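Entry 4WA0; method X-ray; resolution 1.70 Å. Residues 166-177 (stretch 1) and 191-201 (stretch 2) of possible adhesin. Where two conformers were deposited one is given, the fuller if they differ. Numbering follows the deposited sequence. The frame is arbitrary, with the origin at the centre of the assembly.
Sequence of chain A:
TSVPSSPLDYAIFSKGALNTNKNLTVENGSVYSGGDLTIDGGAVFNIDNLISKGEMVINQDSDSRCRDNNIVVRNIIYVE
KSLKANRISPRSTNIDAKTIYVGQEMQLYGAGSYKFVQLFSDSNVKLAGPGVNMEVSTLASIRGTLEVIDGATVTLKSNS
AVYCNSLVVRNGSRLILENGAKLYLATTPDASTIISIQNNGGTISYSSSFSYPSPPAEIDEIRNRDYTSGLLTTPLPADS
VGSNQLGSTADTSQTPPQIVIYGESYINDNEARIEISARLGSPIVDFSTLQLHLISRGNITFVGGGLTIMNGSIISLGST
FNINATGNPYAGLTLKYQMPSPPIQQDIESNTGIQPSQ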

# COMPACT_ATOMS: atom_id res chain seq x y z
N SER A 166 12.45 -11.43 -21.87
CA SER A 166 11.60 -11.97 -22.91
C SER A 166 10.29 -11.20 -22.93
O SER A 166 9.88 -10.61 -21.92
CB SER A 166 11.28 -13.45 -22.61
OG SER A 166 12.45 -14.26 -22.73
N LEU A 167 9.66 -11.23 -24.10
CA LEU A 167 8.41 -10.55 -24.36
C LEU A 167 7.44 -11.47 -25.03
O LEU A 167 7.81 -12.17 -26.01
CB LEU A 167 8.67 -9.35 -25.23
CG LEU A 167 7.44 -8.52 -25.58
CD1 LEU A 167 6.73 -7.86 -24.40
CD2 LEU A 167 7.76 -7.54 -26.69
N VAL A 168 6.20 -11.56 -24.50
CA VAL A 168 5.16 -12.28 -25.13
C VAL A 168 3.96 -11.36 -25.20
O VAL A 168 3.52 -10.82 -24.13
CB VAL A 168 4.82 -13.56 -24.34
CG1 VAL A 168 3.57 -14.20 -24.86
CG2 VAL A 168 5.99 -14.55 -24.30
N VAL A 169 3.42 -11.19 -26.39
CA VAL A 169 2.21 -10.38 -26.58
C VAL A 169 1.27 -11.15 -27.53
O VAL A 169 1.64 -11.52 -28.66
CB VAL A 169 2.53 -8.99 -27.21
CG1 VAL A 169 1.25 -8.18 -27.40
CG2 VAL A 169 3.56 -8.21 -26.42
N ARG A 170 0.05 -11.41 -27.08
CA ARG A 170 -0.89 -12.23 -27.87
C ARG A 170 -2.30 -11.98 -27.46
O ARG A 170 -2.55 -11.37 -26.46
CB ARG A 170 -0.53 -13.72 -27.73
CG ARG A 170 -0.51 -14.29 -26.37
CD ARG A 170 -0.38 -15.81 -26.45
NE ARG A 170 -0.22 -16.41 -25.16
CZ ARG A 170 -1.20 -16.61 -24.29
NH1 ARG A 170 -2.47 -16.32 -24.58
NH2 ARG A 170 -0.89 -17.15 -23.13
N ASN A 171 -3.25 -12.54 -28.21
CA ASN A 171 -4.62 -12.49 -27.88
C ASN A 171 -5.19 -11.08 -27.78
O ASN A 171 -5.81 -10.70 -26.78
CB ASN A 171 -4.89 -13.32 -26.64
CG ASN A 171 -5.04 -14.77 -26.94
OD1 ASN A 171 -4.10 -15.57 -26.78
ND2 ASN A 171 -6.23 -15.15 -27.39
N GLY A 172 -4.97 -10.28 -28.83
CA GLY A 172 -5.57 -8.97 -28.91
C GLY A 172 -4.94 -7.89 -28.05
O GLY A 172 -5.59 -6.97 -27.68
N SER A 173 -3.65 -8.06 -27.75
CA SER A 173 -2.87 -7.20 -26.90
C SER A 173 -1.89 -6.45 -27.72
O SER A 173 -1.64 -6.76 -28.89
CB SER A 173 -2.20 -8.03 -25.84
OG SER A 173 -3.16 -8.43 -24.89
N ARG A 174 -1.32 -5.43 -27.11
CA ARG A 174 -0.40 -4.52 -27.82
C ARG A 174 0.68 -4.06 -26.88
O ARG A 174 0.44 -3.95 -25.66
CB ARG A 174 -1.08 -3.23 -28.31
CG ARG A 174 -1.96 -3.40 -29.54
CD ARG A 174 -2.42 -2.01 -30.01
NE ARG A 174 -3.22 -1.32 -29.00
CZ ARG A 174 -3.55 -0.03 -29.02
NH1 ARG A 174 -3.16 0.76 -30.04
NH2 ARG A 174 -4.28 0.47 -28.02
N LEU A 175 1.85 -3.84 -27.46
CA LEU A 175 2.94 -3.15 -26.77
C LEU A 175 3.22 -1.92 -27.65
O LEU A 175 3.46 -2.08 -28.88
CB LEU A 175 4.18 -3.99 -26.54
CG LEU A 175 5.44 -3.18 -26.12
CD1 LEU A 175 5.28 -2.79 -24.72
CD2 LEU A 175 6.67 -4.06 -26.21
N ILE A 176 3.14 -0.72 -27.04
CA ILE A 176 3.29 0.54 -27.76
C ILE A 176 4.55 1.25 -27.33
O ILE A 176 4.76 1.45 -26.10
CB ILE A 176 2.07 1.43 -27.52
CG1 ILE A 176 0.81 0.68 -27.93
CG2 ILE A 176 2.26 2.77 -28.25
CD1 ILE A 176 -0.38 0.87 -27.02
N LEU A 177 5.42 1.60 -28.29
CA LEU A 177 6.59 2.43 -27.99
C LEU A 177 6.35 3.84 -28.50
O LEU A 177 5.95 4.03 -29.65
CB LEU A 177 7.85 1.95 -28.63
CG LEU A 177 8.64 0.83 -28.00
CD1 LEU A 177 7.91 -0.47 -28.19
CD2 LEU A 177 10.07 0.71 -28.52
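Stretch 2, residues 191-201: ASTIISIQNNG

Stretch 2 joins stretch 1 in two ways, laying a short helix across the first strand of stretch 1 and then pairing as a parallel β-strand with the second, so that the contact combines a helix-on-strand crossing with a regular backbone ladder and buries 660 Å² in all. Stretch 1 runs as a strand from Ser166 through Val169, turns through Asn171 and Gly172, both at positive phi, and resumes as a strand at Arg174 to Leu177. Stretch 2 begins as a helix at Ala191, where Ile195 N donates to Ala191 O (3.0 Å), passes through Ser196 (phi/psi -96/5), and is extended from Ile197 to Asn199.

The helix crosses the first strand at 79°, with the axes 6.7 Å apart at their closest. Thr193 sits over the crossing, its CA 4.6 Å from Val169 CA. Its hydroxyl takes the place that a neighbouring strand's carbonyl would fill: Val169 N donates to Thr193 OG1 at 3.0 Å and a nearly straight 173°. Water 1 donates to the same Thr193 OG1 (2.8 Å) and to Leu167 O (2.9 Å), bridging the two chain segments. The methyl of Thr193 turns to apolar neighbours, CG2 lying 3.9 Å from Leu167 CD2 and 4.1 Å from Val169 CG2. On the carbonyl side of Val169, Thr193 CA approaches Val169 O at 3.5 Å in a CA-H...O contact. Ile194 points away from stretch 1 and does not touch it.

Ser196 carries the chain from helix to strand. Its CB packs against Val169 CG1 at 3.4 Å, and its OG accepts from water 2 (2.9 Å), which in turn accepts from Ser173 N (3.1 Å). Its carbonyl opens the ladder: Leu175 N donates to Ser196 O at 3.1 Å. The next rungs follow the parallel pattern, in which alternate residues of stretch 1 bond to the residues before and after their partner. Gln198 N donates to Leu175 O (2.8 Å), Leu177 N to Gln198 O (2.9 Å), and Asn200 N to Leu177 O (2.9 Å). The strand directions differ by only 13° and the axes come within 4.7 Å, pairing Leu175 with Ile197, Ile176 with Gln198 and Leu177 with Asn199. CA-H...O contacts lie between these bonds, such as Ile197 CA to Leu175 O at 3.2 Å and Ile176 CA to Gln198 O at 3.4 Å.

Leu175, Leu177, Ile197 and Asn199 share one face of the sheet. There Ile197 meets three leucines: its CD1 is 3.8 Å from Leu167 CD2, its CG1 4.2 Å from Leu175 CD2, and its CG2 3.9 Å from Leu177 CD1, so one side chain links the two strands of stretch 1. Ile176 and Gln198 occupy the other face, with Ile176 CG2 3.9 Å from Gln198 OE1, which accepts from Asn200 ND2 (3.1 Å). Gln198 NE2 lies at the edge of the Arg174 guanidinium, 3.1 Å from Arg174 NH1, but both are donors and form no hydrogen bond.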

# COMPACT_ATOMS: atom_id res chain seq x y z
N ALA A 191 6.77 -14.53 -33.94
CA ALA A 191 6.20 -13.59 -34.94
C ALA A 191 4.98 -12.85 -34.46
O ALA A 191 4.84 -11.69 -34.73
CB ALA A 191 5.94 -14.26 -36.29
N SER A 192 4.10 -13.54 -33.76
CA SER A 192 2.86 -12.91 -33.32
C SER A 192 3.14 -11.73 -32.38
O SER A 192 2.59 -10.62 -32.54
CB SER A 192 1.93 -13.89 -32.63
OG SER A 192 1.27 -14.72 -33.59
N THR A 193 4.05 -11.98 -31.46
CA THR A 193 4.48 -10.94 -30.54
C THR A 193 5.02 -9.75 -31.30
O THR A 193 4.63 -8.61 -31.06
CB THR A 193 5.51 -11.48 -29.55
OG1 THR A 193 4.90 -12.46 -28.68
CG2 THR A 193 6.15 -10.41 -28.79
N ILE A 194 5.94 -10.02 -32.21
CA ILE A 194 6.56 -8.91 -32.94
C ILE A 194 5.49 -8.06 -33.69
O ILE A 194 5.55 -6.83 -33.70
CB ILE A 194 7.69 -9.42 -33.88
CG1 ILE A 194 8.82 -10.00 -33.02
CG2 ILE A 194 8.13 -8.32 -34.87
CD1 ILE A 194 9.96 -10.62 -33.84
N ILE A 195 4.52 -8.70 -34.34
CA ILE A 195 3.49 -7.98 -35.08
C ILE A 195 2.47 -7.26 -34.17
O ILE A 195 1.63 -6.48 -34.67
CB ILE A 195 2.81 -8.92 -36.14
CG1 ILE A 195 1.85 -9.89 -35.47
CG2 ILE A 195 3.89 -9.67 -36.93
CD1 ILE A 195 1.04 -10.80 -36.36
N SER A 196 2.56 -7.51 -32.84
CA SER A 196 1.74 -6.85 -31.84
C SER A 196 2.42 -5.64 -31.20
O SER A 196 1.84 -5.02 -30.32
CB SER A 196 1.33 -7.84 -30.76
OG SER A 196 0.58 -8.87 -31.26
N ILE A 197 3.60 -5.30 -31.68
CA ILE A 197 4.35 -4.15 -31.20
C ILE A 197 4.03 -3.02 -32.16
O ILE A 197 4.13 -3.21 -33.38
CB ILE A 197 5.86 -4.44 -31.11
CG1 ILE A 197 6.17 -5.58 -30.14
CG2 ILE A 197 6.60 -3.13 -30.70
CD1 ILE A 197 7.60 -6.00 -30.21
N GLN A 198 3.66 -1.87 -31.62
CA GLN A 198 3.45 -0.64 -32.38
C GLN A 198 4.53 0.34 -32.01
O GLN A 198 4.47 0.93 -30.93
CB GLN A 198 2.11 -0.09 -31.97
CG GLN A 198 1.55 1.06 -32.78
CD GLN A 198 0.33 1.60 -32.09
OE1 GLN A 198 0.34 2.76 -31.61
NE2 GLN A 198 -0.70 0.73 -31.93
N ASN A 199 5.51 0.52 -32.89
CA ASN A 199 6.74 1.26 -32.59
C ASN A 199 6.60 2.59 -33.26
O ASN A 199 6.82 2.71 -34.50
CB ASN A 199 7.96 0.53 -33.11
CG ASN A 199 9.25 1.22 -32.72
OD1 ASN A 199 9.21 2.20 -31.97
ND2 ASN A 199 10.40 0.68 -33.15
N ASN A 200 6.27 3.59 -32.46
CA ASN A 200 6.06 4.97 -32.97
C ASN A 200 7.30 5.83 -32.79
O ASN A 200 7.28 6.83 -32.03
CB ASN A 200 4.86 5.58 -32.28
CG ASN A 200 3.58 4.84 -32.56
OD1 ASN A 200 3.35 4.32 -33.66
ND2 ASN A 200 2.76 4.70 -31.53
N GLY A 201 8.38 5.47 -33.47
CA GLY A 201 9.63 6.21 -33.39
C GLY A 201 10.56 5.89 -32.22
O GLY A 201 11.42 6.71 -31.87
O HOH W 1 7.04 -14.19 -27.99
O HOH W 2 -1.76 -9.60 -29.66